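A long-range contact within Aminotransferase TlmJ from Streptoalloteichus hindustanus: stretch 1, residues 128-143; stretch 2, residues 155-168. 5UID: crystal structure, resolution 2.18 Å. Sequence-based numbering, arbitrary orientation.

Stretch 1 (128-143) AVVVLHYGGYPGDLVA
Stretch 2, residues 155-168: LVEDSACAVASQVD

Two parallel strands, one running on from Ala128 and the other 155-158, form the start of this contact. Their axes approach to 4.6 Å, and their N-to-C directions differ by 25°. Val129 pairs with Leu155, Val130 with Val156 and Val131 with Glu157, at CA-CA distances of 4.8, 4.7 and about 5.2 Å. The backbone is extended, with phi/psi near -129/131 at Val129, -116/130 at Val130 and -109/128 at Val156.

Three backbone hydrogen bonds hold this register. Val156 N donates to Val129 O at 2.7 Å and is almost straight, at 178°. Val131 N donates to Val156 O at 3.1 Å and 158°. Asp158 N donates to Val131 O at 2.8 Å, with a more bent angle of 141°. Thus Val156 uses both its N and its O towards stretch 1, and Val131 does the same towards stretch 2. The acceptors also receive CA-H...O contacts: Val130 CA lies 3.2 Å from Val156 O, and Glu157 CA 3.5 Å from Val131 O.

Val129, Val131, Leu155 and Glu157 share one face of the sheet. Val129 is t and Val131 is p; Leu155 has chi1 t and chi2 p. Leu155 CD1 packs 3.8 Å from Val129 CG1 and 4.2 Å from Val131 CG1. Val130 and Val156, both t, lie on the other face, with Val130 CG2 4.0 Å from Val156 CB.

His133 (phi/psi -121/87, chi1 -40°, chi2 95°) comes after Leu132 and is buried. Its NE2 donates to Glu157 OE2 at 2.8 Å and 143°. Glu157 reaches it with chi1 m, chi2 t and chi3 -98°; OE2 lies at the edge of the imidazole, near its plane. Both carboxylate oxygens of Glu157 are also hydrogen-bonded elsewhere in the structure. Leu141 CD2 lies 3.2 Å from Glu157 OE2.

Water 1 links the two stretches. It accepts from His133 N at 3.0 Å and from Cys161 N at 3.0 Å, and donates to Asp158 O at 2.6 Å. One water therefore satisfies two backbone donors and one acceptor.

Ser159 to Ala162 form a type I turn, in which Ala162 N donates to Ser159 O at 3.0 Å. Asp158 OD1 accepts from Ala160 N at 3.3 Å. The CA-to-CB bond of Cys161 points toward stretch 1, so CB lies 3.1 Å from His133 O; chi1 is m. That carbonyl accepts from Gly136 N at 2.8 Å.

Gly136 has phi/psi 105/-18, where a CB would jam against the preceding carbonyl. Its CA lies 3.3 Å from Cys161 O in a CA-H...O contact. Gly136 O accepts from Ser165 OG at 2.7 Å, with Ser165 chi1 m. The same hydroxyl is also bonded elsewhere in the structure.

The far end of the contact is apolar. Pro138, with a C-gamma exo ring, places CB 3.4 Å from Val167 CG2. Val142 CG2, on the helix starting at Leu141, lies 3.7 Å from Val167 CG1. Val142 and Val167 are both t. The two stretches together bury 918 Å².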

ATOM      1  N   ALA A 128      -0.580  11.138 -22.343  1.00 35.56           N
ATOM      2  CA  ALA A 128       0.631  10.827 -21.597  1.00 32.76           C
ATOM      3  C   ALA A 128       1.384   9.723 -22.321  1.00 31.14           C
ATOM      4  O   ALA A 128       0.822   8.999 -23.148  1.00 29.66           O
ATOM      5  CB  ALA A 128       0.322  10.406 -20.156  1.00 23.76           C
ATOM      6  N   VAL A 129       2.668   9.611 -22.002  1.00 32.54           N
ATOM      7  CA  VAL A 129       3.515   8.522 -22.470  1.00 30.58           C
ATOM      8  C   VAL A 129       4.217   7.931 -21.256  1.00 35.47           C
ATOM      9  O   VAL A 129       4.771   8.669 -20.434  1.00 38.15           O
ATOM     10  CB  VAL A 129       4.540   8.997 -23.517  1.00 30.59           C
ATOM     11  CG1 VAL A 129       5.505   7.872 -23.867  1.00 32.09           C
ATOM     12  CG2 VAL A 129       3.833   9.499 -24.767  1.00 34.17           C
ATOM     13  N   VAL A 130       4.176   6.607 -21.134  1.00 30.74           N
ATOM     14  CA  VAL A 130       4.841   5.892 -20.051  1.00 30.82           C
ATOM     15  C   VAL A 130       5.911   5.003 -20.662  1.00 32.00           C
ATOM     16  O   VAL A 130       5.640   4.266 -21.616  1.00 36.68           O
ATOM     17  CB  VAL A 130       3.850   5.059 -19.216  1.00 30.30           C
ATOM     18  CG1 VAL A 130       4.577   4.357 -18.074  1.00 30.48           C
ATOM     19  CG2 VAL A 130       2.739   5.942 -18.679  1.00 30.46           C
ATOM     20  N   VAL A 131       7.122   5.081 -20.122  1.00 25.44           N
ATOM     21  CA  VAL A 131       8.236   4.272 -20.592  1.00 24.98           C
ATOM     22  C   VAL A 131       8.996   3.749 -19.379  1.00 27.71           C
ATOM     23  O   VAL A 131       8.972   4.350 -18.301  1.00 26.32           O
ATOM     24  CB  VAL A 131       9.161   5.077 -21.536  1.00 37.89           C
ATOM     25  CG1 VAL A 131      10.022   6.057 -20.749  1.00 34.55           C
ATOM     26  CG2 VAL A 131      10.016   4.150 -22.377  1.00 49.74           C
ATOM     27  N   LEU A 132       9.645   2.604 -19.550  1.00 25.28           N
ATOM     28  CA  LEU A 132      10.575   2.080 -18.563  1.00 25.43           C
ATOM     29  C   LEU A 132      11.972   2.023 -19.174  1.00 25.75           C
ATOM     30  O   LEU A 132      12.185   2.392 -20.332  1.00 27.12           O
ATOM     31  CB  LEU A 132      10.126   0.708 -18.044  1.00 25.32           C
ATOM     32  CG  LEU A 132       9.764  -0.434 -18.997  1.00 31.51           C
ATOM     33  CD1 LEU A 132      10.995  -1.127 -19.572  1.00 25.60           C
ATOM     34  CD2 LEU A 132       8.872  -1.438 -18.276  1.00 32.08           C
ATOM     35  N   HIS A 133      12.929   1.565 -18.376  1.00 29.47           N
ATOM     36  CA  HIS A 133      14.331   1.476 -18.774  1.00 28.75           C
ATOM     37  C   HIS A 133      14.730   0.011 -18.644  1.00 27.12           C
ATOM     38  O   HIS A 133      15.256  -0.401 -17.607  1.00 23.09           O
ATOM     39  CB  HIS A 133      15.205   2.387 -17.911  1.00 29.89           C
ATOM     40  CG  HIS A 133      14.580   3.714 -17.608  1.00 30.33           C
ATOM     41  ND1 HIS A 133      13.869   3.954 -16.452  1.00 30.24           N
ATOM     42  CD2 HIS A 133      14.553   4.869 -18.315  1.00 28.91           C
ATOM     43  CE1 HIS A 133      13.435   5.202 -16.456  1.00 31.68           C
ATOM     44  NE2 HIS A 133      13.836   5.779 -17.576  1.00 30.84           N
ATOM     45  N   TYR A 134      14.487  -0.767 -19.701  1.00 25.86           N
ATOM     46  CA  TYR A 134      14.518  -2.220 -19.587  1.00 28.89           C
ATOM     47  C   TYR A 134      15.857  -2.709 -19.056  1.00 29.88           C
ATOM     48  O   TYR A 134      16.913  -2.406 -19.621  1.00 28.24           O
ATOM     49  CB  TYR A 134      14.218  -2.878 -20.932  1.00 24.92           C
ATOM     50  CG  TYR A 134      14.067  -4.376 -20.794  1.00 24.58           C
ATOM     51  CD1 TYR A 134      12.842  -4.942 -20.469  1.00 22.62           C
ATOM     52  CD2 TYR A 134      15.159  -5.223 -20.950  1.00 27.34           C
ATOM     53  CE1 TYR A 134      12.704  -6.311 -20.324  1.00 23.17           C
ATOM     54  CE2 TYR A 134      15.030  -6.591 -20.807  1.00 27.88           C
ATOM     55  CZ  TYR A 134      13.800  -7.129 -20.493  1.00 24.05           C
ATOM     56  OH  TYR A 134      13.669  -8.491 -20.351  1.00 27.40           O
ATOM     57  N   GLY A 135      15.801  -3.468 -17.963  1.00 21.75           N
ATOM     58  CA  GLY A 135      16.979  -4.042 -17.351  1.00 28.05           C
ATOM     59  C   GLY A 135      17.921  -3.054 -16.709  1.00 22.53           C
ATOM     60  O   GLY A 135      18.973  -3.468 -16.205  1.00 26.82           O
ATOM     61  N   GLY A 136      17.576  -1.768 -16.689  1.00 24.78           N
ATOM     62  CA  GLY A 136      18.468  -0.720 -16.254  1.00 23.79           C
ATOM     63  C   GLY A 136      19.043   0.108 -17.384  1.00 28.93           C
ATOM     64  O   GLY A 136      19.551   1.207 -17.132  1.00 28.49           O
ATOM     65  N   TYR A 137      18.985  -0.395 -18.610  1.00 33.21           N
ATOM     66  CA  TYR A 137      19.411   0.373 -19.775  1.00 29.94           C
ATOM     67  C   TYR A 137      18.444   1.526 -19.997  1.00 33.15           C
ATOM     68  O   TYR A 137      17.239   1.288 -20.156  1.00 29.46           O
ATOM     69  CB  TYR A 137      19.454  -0.508 -21.019  1.00 29.34           C
ATOM     70  CG  TYR A 137      20.699  -1.350 -21.181  1.00 29.35           C
ATOM     71  CD1 TYR A 137      21.222  -2.076 -20.120  1.00 25.33           C
ATOM     72  CD2 TYR A 137      21.334  -1.441 -22.415  1.00 26.65           C
ATOM     73  CE1 TYR A 137      22.358  -2.855 -20.277  1.00 26.38           C
ATOM     74  CE2 TYR A 137      22.464  -2.216 -22.582  1.00 36.87           C
ATOM     75  CZ  TYR A 137      22.974  -2.922 -21.510  1.00 37.35           C
ATOM     76  OH  TYR A 137      24.104  -3.695 -21.678  1.00 33.40           O
ATOM     77  N   PRO A 138      18.909   2.776 -20.013  1.00 31.94           N
ATOM     78  CA  PRO A 138      17.985   3.891 -20.274  1.00 31.03           C
ATOM     79  C   PRO A 138      17.363   3.855 -21.657  1.00 34.20           C
ATOM     80  O   PRO A 138      16.228   4.321 -21.827  1.00 34.73           O
ATOM     81  CB  PRO A 138      18.868   5.128 -20.082  1.00 28.60           C
ATOM     82  CG  PRO A 138      19.988   4.666 -19.203  1.00 30.24           C
ATOM     83  CD  PRO A 138      20.244   3.244 -19.603  1.00 26.59           C
ATOM     84  N   GLY A 139      18.065   3.324 -22.654  1.00 29.67           N
ATOM     85  CA  GLY A 139      17.489   3.220 -23.983  1.00 31.75           C
ATOM     86  C   GLY A 139      17.456   4.559 -24.704  1.00 32.68           C
ATOM     87  O   GLY A 139      18.341   5.402 -24.552  1.00 30.33           O
ATOM     88  N   ASP A 140      16.407   4.748 -25.500  1.00 35.04           N
ATOM     89  CA  ASP A 140      16.205   5.980 -26.264  1.00 33.39           C
ATOM     90  C   ASP A 140      15.505   7.056 -25.443  1.00 38.27           C
ATOM     91  O   ASP A 140      14.709   7.835 -25.976  1.00 28.73           O
ATOM     92  CB  ASP A 140      15.417   5.670 -27.533  1.00 34.34           C
ATOM     93  CG  ASP A 140      15.767   6.599 -28.677  1.00 40.05           C
ATOM     94  OD1 ASP A 140      16.828   7.253 -28.604  1.00 38.68           O
ATOM     95  OD2 ASP A 140      14.982   6.675 -29.646  1.00 43.17           O
ATOM     96  N   LEU A 141      15.804   7.121 -24.142  1.00 37.25           N
ATOM     97  CA  LEU A 141      15.053   7.983 -23.232  1.00 33.41           C
ATOM     98  C   LEU A 141      15.143   9.451 -23.632  1.00 34.58           C
ATOM     99  O   LEU A 141      14.149  10.182 -23.548  1.00 31.75           O
ATOM    100  CB  LEU A 141      15.558   7.790 -21.801  1.00 33.99           C
ATOM    101  CG  LEU A 141      14.952   8.712 -20.739  1.00 34.41           C
ATOM    102  CD1 LEU A 141      13.444   8.522 -20.643  1.00 32.61           C
ATOM    103  CD2 LEU A 141      15.613   8.478 -19.392  1.00 33.89           C
ATOM    104  N   VAL A 142      16.321   9.906 -24.066  1.00 28.71           N
ATOM    105  CA  VAL A 142      16.502  11.325 -24.369  1.00 31.22           C
ATOM    106  C   VAL A 142      15.654  11.731 -25.569  1.00 34.54           C
ATOM    107  O   VAL A 142      14.954  12.749 -25.539  1.00 38.52           O
ATOM    108  CB  VAL A 142      17.991  11.646 -24.594  1.00 31.33           C
ATOM    109  CG1 VAL A 142      18.155  13.071 -25.110  1.00 33.23           C
ATOM    110  CG2 VAL A 142      18.772  11.452 -23.307  1.00 30.66           C
ATOM    111  N   ALA A 143      15.704  10.943 -26.646  1.00 33.99           N
ATOM    112  CA  ALA A 143      14.900  11.262 -27.822  1.00 36.35           C
ATOM    113  C   ALA A 143      13.411  11.123 -27.527  1.00 39.11           C
ATOM    114  O   ALA A 143      12.598  11.899 -28.043  1.00 39.53           O
ATOM    115  CB  ALA A 143      15.303  10.370 -28.995  1.00 34.24           C
ATOM    116  N   LEU A 155       5.435  13.017 -20.036  1.00 35.65           N
ATOM    117  CA  LEU A 155       6.178  11.764 -20.055  1.00 33.79           C
ATOM    118  C   LEU A 155       6.330  11.248 -18.631  1.00 38.82           C
ATOM    119  O   LEU A 155       6.843  11.960 -17.760  1.00 36.17           O
ATOM    120  CB  LEU A 155       7.549  11.951 -20.703  1.00 33.19           C
ATOM    121  CG  LEU A 155       8.454  10.721 -20.656  1.00 30.80           C
ATOM    122  CD1 LEU A 155       7.828   9.571 -21.425  1.00 25.50           C
ATOM    123  CD2 LEU A 155       9.837  11.051 -21.199  1.00 35.67           C
ATOM    124  N   VAL A 156       5.890  10.014 -18.400  1.00 32.54           N
ATOM    125  CA  VAL A 156       6.017   9.349 -17.110  1.00 26.00           C
ATOM    126  C   VAL A 156       7.058   8.247 -17.248  1.00 27.68           C
ATOM    127  O   VAL A 156       6.975   7.415 -18.159  1.00 24.26           O
ATOM    128  CB  VAL A 156       4.671   8.779 -16.631  1.00 29.76           C
ATOM    129  CG1 VAL A 156       4.837   8.091 -15.283  1.00 25.62           C
ATOM    130  CG2 VAL A 156       3.628   9.884 -16.543  1.00 28.52           C
ATOM    131  N   GLU A 157       8.035   8.243 -16.348  1.00 26.16           N
ATOM    132  CA  GLU A 157       9.113   7.261 -16.362  1.00 30.91           C
ATOM    133  C   GLU A 157       8.876   6.236 -15.260  1.00 31.01           C
ATOM    134  O   GLU A 157       9.003   6.552 -14.072  1.00 26.46           O
ATOM    135  CB  GLU A 157      10.468   7.936 -16.179  1.00 26.16           C
ATOM    136  CG  GLU A 157      11.029   8.582 -17.429  1.00 30.14           C
ATOM    137  CD  GLU A 157      12.375   9.218 -17.168  1.00 31.68           C
ATOM    138  OE1 GLU A 157      12.421  10.449 -16.957  1.00 30.32           O
ATOM    139  OE2 GLU A 157      13.382   8.479 -17.140  1.00 29.95           O
ATOM    140  N   ASP A 158       8.533   5.013 -15.652  1.00 27.64           N
ATOM    141  CA  ASP A 158       8.547   3.887 -14.722  1.00 32.91           C
ATOM    142  C   ASP A 158      10.007   3.479 -14.569  1.00 27.09           C
ATOM    143  O   ASP A 158      10.548   2.705 -15.359  1.00 27.91           O
ATOM    144  CB  ASP A 158       7.673   2.742 -15.227  1.00 26.76           C
ATOM    145  CG  ASP A 158       7.568   1.595 -14.228  1.00 28.73           C
ATOM    146  OD1 ASP A 158       8.311   1.599 -13.223  1.00 27.35           O
ATOM    147  OD2 ASP A 158       6.736   0.685 -14.448  1.00 25.51           O
ATOM    148  N   SER A 159      10.655   4.019 -13.538  1.00 20.61           N
ATOM    149  CA  SER A 159      12.076   3.810 -13.298  1.00 23.09           C
ATOM    150  C   SER A 159      12.358   2.645 -12.351  1.00 25.87           C
ATOM    151  O   SER A 159      13.425   2.613 -11.725  1.00 29.71           O
ATOM    152  CB  SER A 159      12.701   5.094 -12.749  1.00 25.21           C
ATOM    153  OG  SER A 159      12.311   6.208 -13.532  1.00 30.78           O
ATOM    154  N   ALA A 160      11.439   1.683 -12.242  1.00 25.36           N
ATOM    155  CA  ALA A 160      11.637   0.583 -11.303  1.00 26.86           C
ATOM    156  C   ALA A 160      12.838  -0.279 -11.677  1.00 29.92           C
ATOM    157  O   ALA A 160      13.446  -0.905 -10.802  1.00 32.08           O
ATOM    158  CB  ALA A 160      10.372  -0.269 -11.217  1.00 23.46           C
ATOM    159  N   CYS A 161      13.198  -0.325 -12.962  1.00 23.40           N
ATOM    160  CA  CYS A 161      14.371  -1.072 -13.397  1.00 23.93           C
ATOM    161  C   CYS A 161      15.671  -0.287 -13.260  1.00 28.13           C
ATOM    162  O   CYS A 161      16.748  -0.880 -13.393  1.00 24.33           O
ATOM    163  CB  CYS A 161      14.229  -1.501 -14.862  1.00 26.97           C
ATOM    164  SG  CYS A 161      12.736  -2.411 -15.288  1.00 30.22           S
ATOM    165  N   ALA A 162      15.605   1.019 -13.002  1.00 27.47           N
ATOM    166  CA  ALA A 162      16.755   1.903 -13.179  1.00 30.69           C
ATOM    167  C   ALA A 162      16.907   2.834 -11.975  1.00 31.90           C
ATOM    168  O   ALA A 162      16.929   4.057 -12.104  1.00 29.60           O
ATOM    169  CB  ALA A 162      16.604   2.697 -14.473  1.00 20.26           C
ATOM    170  N   VAL A 163      17.038   2.243 -10.785  1.00 28.60           N
ATOM    171  CA  VAL A 163      17.154   3.051  -9.576  1.00 24.82           C
ATOM    172  C   VAL A 163      18.485   3.794  -9.512  1.00 27.18           C
ATOM    173  O   VAL A 163      18.593   4.801  -8.802  1.00 32.23           O
ATOM    174  CB  VAL A 163      16.951   2.170  -8.327  1.00 25.88           C
ATOM    175  CG1 VAL A 163      18.195   1.328  -8.049  1.00 21.26           C
ATOM    176  CG2 VAL A 163      16.581   3.022  -7.117  1.00 21.85           C
ATOM    177  N   ALA A 164      19.505   3.332 -10.245  1.00 26.23           N
ATOM    178  CA  ALA A 164      20.809   3.986 -10.257  1.00 26.77           C
ATOM    179  C   ALA A 164      21.301   4.301 -11.666  1.00 31.64           C
ATOM    180  O   ALA A 164      22.464   4.684 -11.831  1.00 29.77           O
ATOM    181  CB  ALA A 164      21.853   3.126  -9.530  1.00 23.81           C
ATOM    182  N   SER A 165      20.452   4.157 -12.679  1.00 32.80           N
ATOM    183  CA  SER A 165      20.866   4.380 -14.055  1.00 30.83           C
ATOM    184  C   SER A 165      20.882   5.868 -14.381  1.00 34.01           C
ATOM    185  O   SER A 165      20.095   6.654 -13.844  1.00 32.44           O
ATOM    186  CB  SER A 165      19.934   3.645 -15.015  1.00 28.48           C
ATOM    187  OG  SER A 165      19.790   2.288 -14.628  1.00 27.71           O
ATOM    188  N   GLN A 166      21.794   6.253 -15.272  1.00 34.01           N
ATOM    189  CA  GLN A 166      21.971   7.650 -15.638  1.00 34.49           C
ATOM    190  C   GLN A 166      22.257   7.770 -17.129  1.00 32.44           C
ATOM    191  O   GLN A 166      22.747   6.836 -17.770  1.00 29.29           O
ATOM    192  CB  GLN A 166      23.110   8.310 -14.845  1.00 41.11           C
ATOM    193  CG  GLN A 166      22.850   8.447 -13.354  1.00 45.07           C
ATOM    194  CD  GLN A 166      24.008   9.093 -12.620  1.00 48.82           C
ATOM    195  OE1 GLN A 166      25.082   9.293 -13.187  1.00 49.43           O
ATOM    196  NE2 GLN A 166      23.796   9.424 -11.352  1.00 53.53           N
ATOM    197  N   VAL A 167      21.937   8.944 -17.669  1.00 32.82           N
ATOM    198  CA  VAL A 167      22.325   9.349 -19.015  1.00 32.70           C
ATOM    199  C   VAL A 167      23.039  10.683 -18.897  1.00 32.04           C
ATOM    200  O   VAL A 167      22.428  11.677 -18.486  1.00 32.48           O
ATOM    201  CB  VAL A 167      21.123   9.477 -19.964  1.00 35.43           C
ATOM    202  CG1 VAL A 167      21.573  10.030 -21.305  1.00 33.46           C
ATOM    203  CG2 VAL A 167      20.460   8.145 -20.148  1.00 38.11           C
ATOM    204  N   ASP A 168      24.326  10.702 -19.249  1.00 34.15           N
ATOM    205  CA  ASP A 168      25.139  11.915 -19.192  1.00 36.25           C
ATOM    206  C   ASP A 168      25.047  12.579 -17.820  1.00 38.74           C
ATOM    207  O   ASP A 168      24.903  13.796 -17.702  1.00 44.87           O
ATOM    208  CB  ASP A 168      24.740  12.892 -20.301  1.00 35.87           C
ATOM    209  CG  ASP A 168      24.759  12.252 -21.677  1.00 43.66           C
ATOM    210  OD1 ASP A 168      25.682  11.460 -21.959  1.00 47.97           O
ATOM    211  OD2 ASP A 168      23.844  12.540 -22.477  1.00 50.74           O
TER
HETATM  212  O   HOH W   1      12.775   1.288 -15.429  1.00 21.91           O